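Local coordinates for chitin oligosaccahride binding protein NagB1 (PDB 7EHP) that binds chitin oligosaccharides such as N,N'-diacetylchitobiose as an extracellular solute-binding protein, probably delivering them to a membrane transporter, at residues 2-14 / 35-47. Residues are numbered along the deposited sequence; the frame is centred on the assembly and turned at random.
Sequences TVSLRHTQVRDDV and LRVELEGVEDKVN. With NAG (2-acetamido-2-deoxy-beta-D-glucopyranose), chain C; NAG (2-acetamido-2-deoxy-beta-D-glucopyranose), chain B.
Strands 3-7 and 37-41 are the two parallel strands of a beta-alpha-beta unit, joined through helix 15-31, and the loop after the first strand and the helix start after the second reach the sugar site. The backbones pair from Val-3 N on Arg-36 O to Val-42 N on His-7 O (2.9 Å). On the face carrying Leu-5 and His-7, Leu-39 lies alongside Leu-5 and sets its CD2 3.7 Å from Leu-5 CB. Farther along, chi1 of 67° turns the His-7 ring back over the neighbouring strand, where Gly-41 CA sits over one face, 3.5 Å from the ring centroid; Gln-9 N donates in the ring plane to ND1, which helps to set the ring's rotation. Arg-6 works on the other face. Bends at chi2 and chi3 (81° and 49°) fold its chain so that NE and NH2 both meet Glu-40 OE2, at 2.9 and 2.7 Å, from above the carboxylate plane, while NH1 points nearly straight down the carbonyl of Asn-47, 3.0 Å from OD1. Glu-55 on helix 44-58 forms a second salt bridge with Arg-6 NH2. A leucine in place of Arg-6 would probably leave Glu-40 without its cation across the strands and Asn-47 OD1 without this donor, loosening the tie between strand and helix. A water bridges Thr-8 O to Asp-44 N, and Asp-44 OD2 accepts from O6 of the chain C sugar at 2.6 Å. Arg-6 thus joins the strands by its charge and reaches the first helical turn through the amide of Asn-47; with the Thr-8 water, this is consistent with positioning the Asp-44 carboxylate that binds O6.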
ATOM      1  N   THR A   2      19.779  18.291  10.250  1.00 43.43           N
ATOM      2  CA  THR A   2      20.649  18.930   9.267  1.00 42.53           C
ATOM      3  C   THR A   2      20.736  18.090   7.989  1.00 44.30           C
ATOM      4  O   THR A   2      20.845  18.643   6.896  1.00 47.55           O
ATOM      5  CB  THR A   2      22.049  19.168   9.835  1.00 44.97           C
ATOM      6  OG1 THR A   2      21.933  19.887  11.068  1.00 49.80           O
ATOM      7  CG2 THR A   2      22.898  19.976   8.852  1.00 44.91           C
ATOM      8  N   VAL A   3      20.684  16.764   8.118  1.00 37.83           N
ATOM      9  CA  VAL A   3      20.330  15.883   7.002  1.00 27.69           C
ATOM     10  C   VAL A   3      18.918  15.371   7.277  1.00 25.11           C
ATOM     11  O   VAL A   3      18.703  14.596   8.219  1.00 24.61           O
ATOM     12  CB  VAL A   3      21.314  14.722   6.832  1.00 24.10           C
ATOM     13  CG1 VAL A   3      20.692  13.636   5.963  1.00 31.13           C
ATOM     14  CG2 VAL A   3      22.620  15.212   6.201  1.00 32.63           C
ATOM     15  N   SER A   4      17.956  15.802   6.461  1.00 25.67           N
ATOM     16  CA  SER A   4      16.549  15.524   6.718  1.00 26.25           C
ATOM     17  C   SER A   4      16.163  14.140   6.214  1.00 22.05           C
ATOM     18  O   SER A   4      16.558  13.722   5.117  1.00 23.96           O
ATOM     19  CB  SER A   4      15.673  16.587   6.057  1.00 24.65           C
ATOM     20  OG  SER A   4      16.146  16.880   4.755  1.00 27.04           O
ATOM     21  N   LEU A   5      15.384  13.430   7.024  1.00 22.11           N
ATOM     22  CA  LEU A   5      14.919  12.083   6.705  1.00 21.46           C
ATOM     23  C   LEU A   5      13.406  12.100   6.879  1.00 18.94           C
ATOM     24  O   LEU A   5      12.914  12.011   8.004  1.00 16.39           O
ATOM     25  CB  LEU A   5      15.568  11.027   7.598  1.00 20.98           C
ATOM     26  CG  LEU A   5      15.571   9.588   7.046  1.00 24.16           C
ATOM     27  CD1 LEU A   5      16.480   8.656   7.857  1.00 18.09           C
ATOM     28  CD2 LEU A   5      14.186   8.991   6.934  1.00 11.37           C
ATOM     29  N   ARG A   6      12.676  12.191   5.769  1.00 18.94           N
ATOM     30  CA  ARG A   6      11.216  12.252   5.805  1.00 17.41           C
ATOM     31  C   ARG A   6      10.635  10.838   5.782  1.00 17.17           C
ATOM     32  O   ARG A   6      10.933  10.046   4.879  1.00 17.90           O
ATOM     33  CB  ARG A   6      10.690  13.065   4.625  1.00 16.08           C
ATOM     34  CG  ARG A   6       9.192  12.880   4.362  1.00 16.08           C
ATOM     35  CD  ARG A   6       8.346  13.731   5.283  1.00 15.36           C
ATOM     36  NE  ARG A   6       8.782  15.129   5.336  1.00 18.06           N
ATOM     37  CZ  ARG A   6       8.606  16.033   4.373  1.00 21.25           C
ATOM     38  NH1 ARG A   6       7.982  15.727   3.235  1.00 23.21           N
ATOM     39  NH2 ARG A   6       9.055  17.264   4.554  1.00 24.31           N
ATOM     40  N   HIS A   7       9.803  10.525   6.765  1.00 18.75           N
ATOM     41  CA  HIS A   7       9.178   9.214   6.855  1.00 16.20           C
ATOM     42  C   HIS A   7       7.711   9.396   7.223  1.00 17.07           C
ATOM     43  O   HIS A   7       7.279  10.473   7.652  1.00 15.77           O
ATOM     44  CB  HIS A   7       9.871   8.353   7.909  1.00 13.86           C
ATOM     45  CG  HIS A   7       9.673   8.874   9.295  1.00 16.20           C
ATOM     46  ND1 HIS A   7       8.574   8.542  10.058  1.00 17.61           N
ATOM     47  CD2 HIS A   7      10.382   9.766  10.025  1.00 17.31           C
ATOM     48  CE1 HIS A   7       8.634   9.178  11.213  1.00 16.67           C
ATOM     49  NE2 HIS A   7       9.724   9.925  11.220  1.00 14.42           N
ATOM     50  N   THR A   8       6.942   8.316   7.104  1.00 17.87           N
ATOM     51  CA  THR A   8       5.518   8.367   7.413  1.00 17.22           C
ATOM     52  C   THR A   8       5.149   7.511   8.614  1.00 17.03           C
ATOM     53  O   THR A   8       3.960   7.222   8.814  1.00 17.59           O
ATOM     54  CB  THR A   8       4.694   7.940   6.197  1.00 15.19           C
ATOM     55  OG1 THR A   8       4.998   6.582   5.872  1.00 13.82           O
ATOM     56  CG2 THR A   8       5.025   8.817   4.996  1.00 14.85           C
ATOM     57  N   GLN A   9       6.129   7.088   9.418  1.00 13.87           N
ATOM     58  CA  GLN A   9       5.853   6.166  10.527  1.00 16.25           C
ATOM     59  C   GLN A   9       5.450   6.971  11.765  1.00 16.61           C
ATOM     60  O   GLN A   9       6.200   7.125  12.723  1.00 19.10           O
ATOM     61  CB  GLN A   9       7.059   5.269  10.799  1.00 17.59           C
ATOM     62  CG  GLN A   9       7.556   4.439   9.600  1.00 17.85           C
ATOM     63  CD  GLN A   9       6.417   3.800   8.813  1.00 25.00           C
ATOM     64  OE1 GLN A   9       5.561   3.105   9.379  1.00 21.99           O
ATOM     65  NE2 GLN A   9       6.401   4.027   7.500  1.00 20.10           N
ATOM     66  N   VAL A  10       4.232   7.505  11.732  1.00 15.01           N
ATOM     67  CA  VAL A  10       3.832   8.490  12.735  1.00 18.07           C
ATOM     68  C   VAL A  10       2.860   7.942  13.774  1.00 15.65           C
ATOM     69  O   VAL A  10       2.732   8.549  14.849  1.00 16.60           O
ATOM     70  CB  VAL A  10       3.238   9.753  12.076  1.00 20.15           C
ATOM     71  CG1 VAL A  10       4.287  10.420  11.192  1.00 17.65           C
ATOM     72  CG2 VAL A  10       1.941   9.400  11.286  1.00 20.05           C
ATOM     73  N   ARG A  11       2.186   6.824  13.502  1.00 16.25           N
ATOM     74  CA  ARG A  11       1.228   6.253  14.440  1.00 16.57           C
ATOM     75  C   ARG A  11       1.942   5.583  15.608  1.00 21.51           C
ATOM     76  O   ARG A  11       2.998   4.962  15.428  1.00 17.28           O
ATOM     77  CB  ARG A  11       0.349   5.227  13.713  1.00 16.91           C
ATOM     78  CG  ARG A  11      -0.839   5.859  13.026  1.00 20.22           C
ATOM     79  CD  ARG A  11      -1.726   4.838  12.330  1.00 14.10           C
ATOM     80  NE  ARG A  11      -2.239   3.772  13.195  1.00 19.65           N
ATOM     81  CZ  ARG A  11      -2.751   2.638  12.709  1.00 22.33           C
ATOM     82  NH1 ARG A  11      -2.797   2.461  11.390  1.00 13.54           N
ATOM     83  NH2 ARG A  11      -3.207   1.685  13.522  1.00 17.25           N
ATOM     84  N   ASP A  12       1.360   5.702  16.814  1.00 15.89           N
ATOM     85  CA  ASP A  12       1.906   4.976  17.960  1.00 15.22           C
ATOM     86  C   ASP A  12       1.928   3.478  17.700  1.00 19.29           C
ATOM     87  O   ASP A  12       2.843   2.775  18.153  1.00 15.37           O
ATOM     88  CB  ASP A  12       1.098   5.241  19.239  1.00 18.67           C
ATOM     89  CG  ASP A  12       1.121   6.694  19.679  1.00 18.75           C
ATOM     90  OD1 ASP A  12       2.084   7.449  19.385  1.00 20.47           O
ATOM     91  OD2 ASP A  12       0.136   7.077  20.335  1.00 18.76           O
ATOM     92  N   ASP A  13       0.907   2.960  17.005  1.00 15.61           N
ATOM     93  CA  ASP A  13       0.885   1.534  16.701  1.00 20.79           C
ATOM     94  C   ASP A  13       2.120   1.082  15.913  1.00 17.05           C
ATOM     95  O   ASP A  13       2.521  -0.081  16.036  1.00 19.41           O
ATOM     96  CB  ASP A  13      -0.382   1.157  15.923  1.00 14.21           C
ATOM     97  CG  ASP A  13      -1.604   1.016  16.815  1.00 19.75           C
ATOM     98  OD1 ASP A  13      -1.445   0.874  18.062  1.00 20.81           O
ATOM     99  OD2 ASP A  13      -2.722   1.050  16.263  1.00 18.25           O
ATOM    100  N   VAL A  14       2.712   1.943  15.075  1.00 18.08           N
ATOM    101  CA  VAL A  14       3.895   1.523  14.308  1.00 21.13           C
ATOM    102  C   VAL A  14       5.185   2.012  14.966  1.00 20.58           C
ATOM    103  O   VAL A  14       6.193   2.244  14.287  1.00 15.69           O
ATOM    104  CB  VAL A  14       3.837   1.982  12.834  1.00 22.67           C
ATOM    105  CG1 VAL A  14       2.636   1.353  12.110  1.00 17.28           C
ATOM    106  CG2 VAL A  14       3.855   3.521  12.697  1.00 14.29           C
ATOM    107  N   LEU A  35      27.775  14.375  11.614  1.00 28.14           N
ATOM    108  CA  LEU A  35      26.455  14.209  11.013  1.00 24.04           C
ATOM    109  C   LEU A  35      25.362  14.319  12.065  1.00 21.66           C
ATOM    110  O   LEU A  35      25.453  13.745  13.150  1.00 20.69           O
ATOM    111  CB  LEU A  35      26.335  12.852  10.309  1.00 22.32           C
ATOM    112  CG  LEU A  35      24.930  12.554   9.743  1.00 27.26           C
ATOM    113  CD1 LEU A  35      24.574  13.609   8.732  1.00 27.46           C
ATOM    114  CD2 LEU A  35      24.827  11.173   9.111  1.00 16.72           C
ATOM    115  N   ARG A  36      24.301  15.043  11.729  1.00 29.77           N
ATOM    116  CA  ARG A  36      23.124  15.136  12.583  1.00 27.81           C
ATOM    117  C   ARG A  36      21.905  14.817  11.723  1.00 28.45           C
ATOM    118  O   ARG A  36      21.607  15.541  10.767  1.00 28.06           O
ATOM    119  CB  ARG A  36      23.063  16.520  13.233  1.00 33.04           C
ATOM    120  CG  ARG A  36      24.325  16.736  14.116  1.00 39.97           C
ATOM    121  CD  ARG A  36      24.348  18.027  14.910  1.00 53.14           C
ATOM    122  NE  ARG A  36      24.116  19.192  14.065  1.00 56.62           N
ATOM    123  CZ  ARG A  36      23.227  20.141  14.340  1.00 55.33           C
ATOM    124  NH1 ARG A  36      22.492  20.064  15.450  1.00 58.42           N
ATOM    125  NH2 ARG A  36      23.076  21.167  13.507  1.00 45.04           N
ATOM    126  N   VAL A  37      21.238  13.699  12.016  1.00 22.84           N
ATOM    127  CA  VAL A  37      20.088  13.251  11.228  1.00 24.94           C
ATOM    128  C   VAL A  37      18.821  13.747  11.902  1.00 20.94           C
ATOM    129  O   VAL A  37      18.657  13.611  13.120  1.00 19.92           O
ATOM    130  CB  VAL A  37      20.060  11.723  11.061  1.00 20.56           C
ATOM    131  CG1 VAL A  37      18.738  11.277  10.391  1.00 16.51           C
ATOM    132  CG2 VAL A  37      21.280  11.260  10.246  1.00 17.99           C
ATOM    133  N   GLU A  38      17.925  14.317  11.116  1.00 21.75           N
ATOM    134  CA  GLU A  38      16.759  15.023  11.632  1.00 27.62           C
ATOM    135  C   GLU A  38      15.546  14.304  11.020  1.00 22.12           C
ATOM    136  O   GLU A  38      15.171  14.536   9.869  1.00 21.56           O
ATOM    137  CB  GLU A  38      16.947  16.537  11.267  1.00 30.65           C
ATOM    138  CG  GLU A  38      15.823  17.575  11.267  1.00 47.91           C
ATOM    139  CD  GLU A  38      15.292  17.966  12.649  1.00 53.23           C
ATOM    140  OE1 GLU A  38      14.113  18.382  12.713  1.00 58.06           O
ATOM    141  OE2 GLU A  38      16.029  17.855  13.657  1.00 57.31           O
ATOM    142  N   LEU A  39      14.993  13.360  11.774  1.00 16.96           N
ATOM    143  CA  LEU A  39      13.805  12.635  11.346  1.00 25.26           C
ATOM    144  C   LEU A  39      12.597  13.557  11.386  1.00 22.47           C
ATOM    145  O   LEU A  39      12.425  14.325  12.336  1.00 22.53           O
ATOM    146  CB  LEU A  39      13.563  11.436  12.258  1.00 21.53           C
ATOM    147  CG  LEU A  39      14.462  10.212  12.133  1.00 21.97           C
ATOM    148  CD1 LEU A  39      14.111   9.244  13.236  1.00 19.15           C
ATOM    149  CD2 LEU A  39      14.275   9.545  10.777  1.00 22.86           C
ATOM    150  N   GLU A  40      11.758  13.483  10.350  1.00 21.36           N
ATOM    151  CA  GLU A  40      10.509  14.234  10.298  1.00 24.73           C
ATOM    152  C   GLU A  40       9.422  13.282   9.823  1.00 20.86           C
ATOM    153  O   GLU A  40       9.467  12.801   8.687  1.00 20.40           O
ATOM    154  CB  GLU A  40      10.605  15.462   9.379  1.00 23.26           C
ATOM    155  CG  GLU A  40       9.250  16.204   9.238  1.00 22.17           C
ATOM    156  CD  GLU A  40       9.244  17.295   8.185  1.00 22.26           C
ATOM    157  OE1 GLU A  40       8.611  18.340   8.437  1.00 32.28           O
ATOM    158  OE2 GLU A  40       9.859  17.122   7.100  1.00 26.68           O
ATOM    159  N   GLY A  41       8.455  12.998  10.695  1.00 17.48           N
ATOM    160  CA  GLY A  41       7.345  12.135  10.340  1.00 18.71           C
ATOM    161  C   GLY A  41       6.152  12.945   9.869  1.00 20.42           C
ATOM    162  O   GLY A  41       5.728  13.893  10.535  1.00 20.61           O
ATOM    163  N   VAL A  42       5.627  12.579   8.711  1.00 16.49           N
ATOM    164  CA  VAL A  42       4.460  13.225   8.133  1.00 17.61           C
ATOM    165  C   VAL A  42       3.480  12.125   7.759  1.00 15.61           C
ATOM    166  O   VAL A  42       3.876  11.120   7.156  1.00 19.77           O
ATOM    167  CB  VAL A  42       4.839  14.085   6.909  1.00 23.37           C
ATOM    168  CG1 VAL A  42       3.600  14.655   6.226  1.00 15.90           C
ATOM    169  CG2 VAL A  42       5.799  15.212   7.319  1.00 20.90           C
ATOM    170  N   GLU A  43       2.217  12.295   8.146  1.00 17.64           N
ATOM    171  CA  GLU A  43       1.203  11.295   7.843  1.00 17.53           C
ATOM    172  C   GLU A  43       1.230  10.930   6.367  1.00 16.14           C
ATOM    173  O   GLU A  43       1.358  11.802   5.504  1.00 14.71           O
ATOM    174  CB  GLU A  43      -0.192  11.802   8.221  1.00 15.65           C
ATOM    175  CG  GLU A  43      -1.230  10.691   8.180  1.00 18.39           C
ATOM    176  CD  GLU A  43      -2.644  11.202   8.440  1.00 22.59           C
ATOM    177  OE1 GLU A  43      -2.981  12.293   7.950  1.00 22.35           O
ATOM    178  OE2 GLU A  43      -3.409  10.522   9.143  1.00 25.53           O
ATOM    179  N   ASP A  44       1.088   9.624   6.098  1.00 18.19           N
ATOM    180  CA  ASP A  44       1.229   9.039   4.767  1.00 14.91           C
ATOM    181  C   ASP A  44       0.570   9.844   3.647  1.00 20.36           C
ATOM    182  O   ASP A  44       1.246  10.276   2.706  1.00 15.57           O
ATOM    183  CB  ASP A  44       0.696   7.592   4.776  1.00 16.09           C
ATOM    184  CG  ASP A  44      -0.749   7.458   5.304  1.00 18.38           C
ATOM    185  OD1 ASP A  44      -1.488   8.458   5.460  1.00 19.98           O
ATOM    186  OD2 ASP A  44      -1.148   6.305   5.577  1.00 18.04           O
ATOM    187  N   LYS A  45      -0.757  10.019   3.708  1.00 17.02           N
ATOM    188  CA  LYS A  45      -1.456  10.720   2.641  1.00 15.94           C
ATOM    189  C   LYS A  45      -1.047  12.184   2.567  1.00 16.41           C
ATOM    190  O   LYS A  45      -1.060  12.775   1.485  1.00 19.54           O
ATOM    191  CB  LYS A  45      -2.968  10.608   2.842  1.00 16.95           C
ATOM    192  CG  LYS A  45      -3.502  11.344   4.077  1.00 15.67           C
ATOM    193  CD  LYS A  45      -5.015  11.182   4.210  1.00 20.84           C
ATOM    194  CE  LYS A  45      -5.582  12.223   5.164  1.00 21.71           C
ATOM    195  NZ  LYS A  45      -7.067  12.184   5.273  1.00 31.91           N
ATOM    196  N   VAL A  46      -0.710  12.796   3.704  1.00 19.90           N
ATOM    197  CA  VAL A  46      -0.244  14.175   3.667  1.00 23.35           C
ATOM    198  C   VAL A  46       1.114  14.251   2.972  1.00 21.60           C
ATOM    199  O   VAL A  46       1.328  15.080   2.081  1.00 21.28           O
ATOM    200  CB  VAL A  46      -0.185  14.767   5.086  1.00 18.49           C
ATOM    201  CG1 VAL A  46       0.508  16.133   5.050  1.00 24.98           C
ATOM    202  CG2 VAL A  46      -1.579  14.846   5.704  1.00 21.63           C
ATOM    203  N   ASN A  47       2.045  13.376   3.361  1.00 18.37           N
ATOM    204  CA  ASN A  47       3.356  13.361   2.721  1.00 15.74           C
ATOM    205  C   ASN A  47       3.237  13.132   1.223  1.00 21.63           C
ATOM    206  O   ASN A  47       3.772  13.903   0.411  1.00 18.90           O
ATOM    207  CB  ASN A  47       4.225  12.267   3.335  1.00 17.65           C
ATOM    208  CG  ASN A  47       5.634  12.285   2.776  1.00 18.17           C
ATOM    209  OD1 ASN A  47       6.280  13.316   2.798  1.00 16.97           O
ATOM    210  ND2 ASN A  47       6.101  11.150   2.243  1.00 18.79           N
TER
HETATM  211  C1  NAG C   1       3.303   2.046   4.785  1.00 17.58           C
HETATM  212  C2  NAG C   1       3.528   1.216   3.523  1.00 17.48           C
HETATM  213  C3  NAG C   1       2.746   1.815   2.354  1.00 17.33           C
HETATM  214  C4  NAG C   1       1.294   2.122   2.735  1.00 14.46           C
HETATM  215  C5  NAG C   1       1.214   2.805   4.107  1.00 18.25           C
HETATM  216  C6  NAG C   1      -0.187   3.030   4.636  1.00 20.80           C
HETATM  217  C7  NAG C   1       5.769   0.207   3.711  1.00 15.67           C
HETATM  218  C8  NAG C   1       7.184   0.246   3.213  1.00 14.79           C
HETATM  219  N2  NAG C   1       4.942   1.121   3.189  1.00 15.09           N
HETATM  220  O1  NAG C   1       4.049   1.523   5.829  1.00 33.12           O
HETATM  221  O3  NAG C   1       2.822   0.921   1.245  1.00 15.87           O
HETATM  222  O4  NAG C   1       0.812   3.088   1.807  1.00 14.48           O
HETATM  223  O5  NAG C   1       1.928   2.055   5.099  1.00 17.31           O
HETATM  224  O6  NAG C   1      -0.156   3.935   5.737  1.00 16.44           O
HETATM  225  O7  NAG C   1       5.398  -0.606   4.556  1.00 17.72           O
HETATM  226  C1  NAG B   2      -0.039   2.568   0.790  1.00 18.97           C
HETATM  227  C2  NAG B   2      -0.504   3.762  -0.036  1.00 16.84           C
HETATM  228  C3  NAG B   2      -1.404   3.297  -1.171  1.00 14.29           C
HETATM  229  C4  NAG B   2      -0.682   2.253  -2.007  1.00 14.29           C
HETATM  230  C5  NAG B   2      -0.195   1.109  -1.120  1.00 18.03           C
HETATM  231  C6  NAG B   2       0.619   0.076  -1.866  1.00 18.06           C
HETATM  232  C7  NAG B   2      -0.755   6.045   0.840  1.00 18.56           C
HETATM  233  C8  NAG B   2      -1.554   6.948   1.710  1.00 16.85           C
HETATM  234  N2  NAG B   2      -1.167   4.769   0.781  1.00 17.16           N
HETATM  235  O3  NAG B   2      -1.745   4.410  -1.982  1.00 17.15           O
HETATM  236  O4  NAG B   2      -1.551   1.721  -2.999  1.00 14.14           O
HETATM  237  O5  NAG B   2       0.631   1.615  -0.063  1.00 13.78           O
HETATM  238  O6  NAG B   2       1.693   0.663  -2.590  1.00 19.21           O
HETATM  239  O7  NAG B   2       0.222   6.450   0.202  1.00 17.90           O
HETATM  240  O   HOH W   1       1.348   7.687   8.174  1.00 16.96           O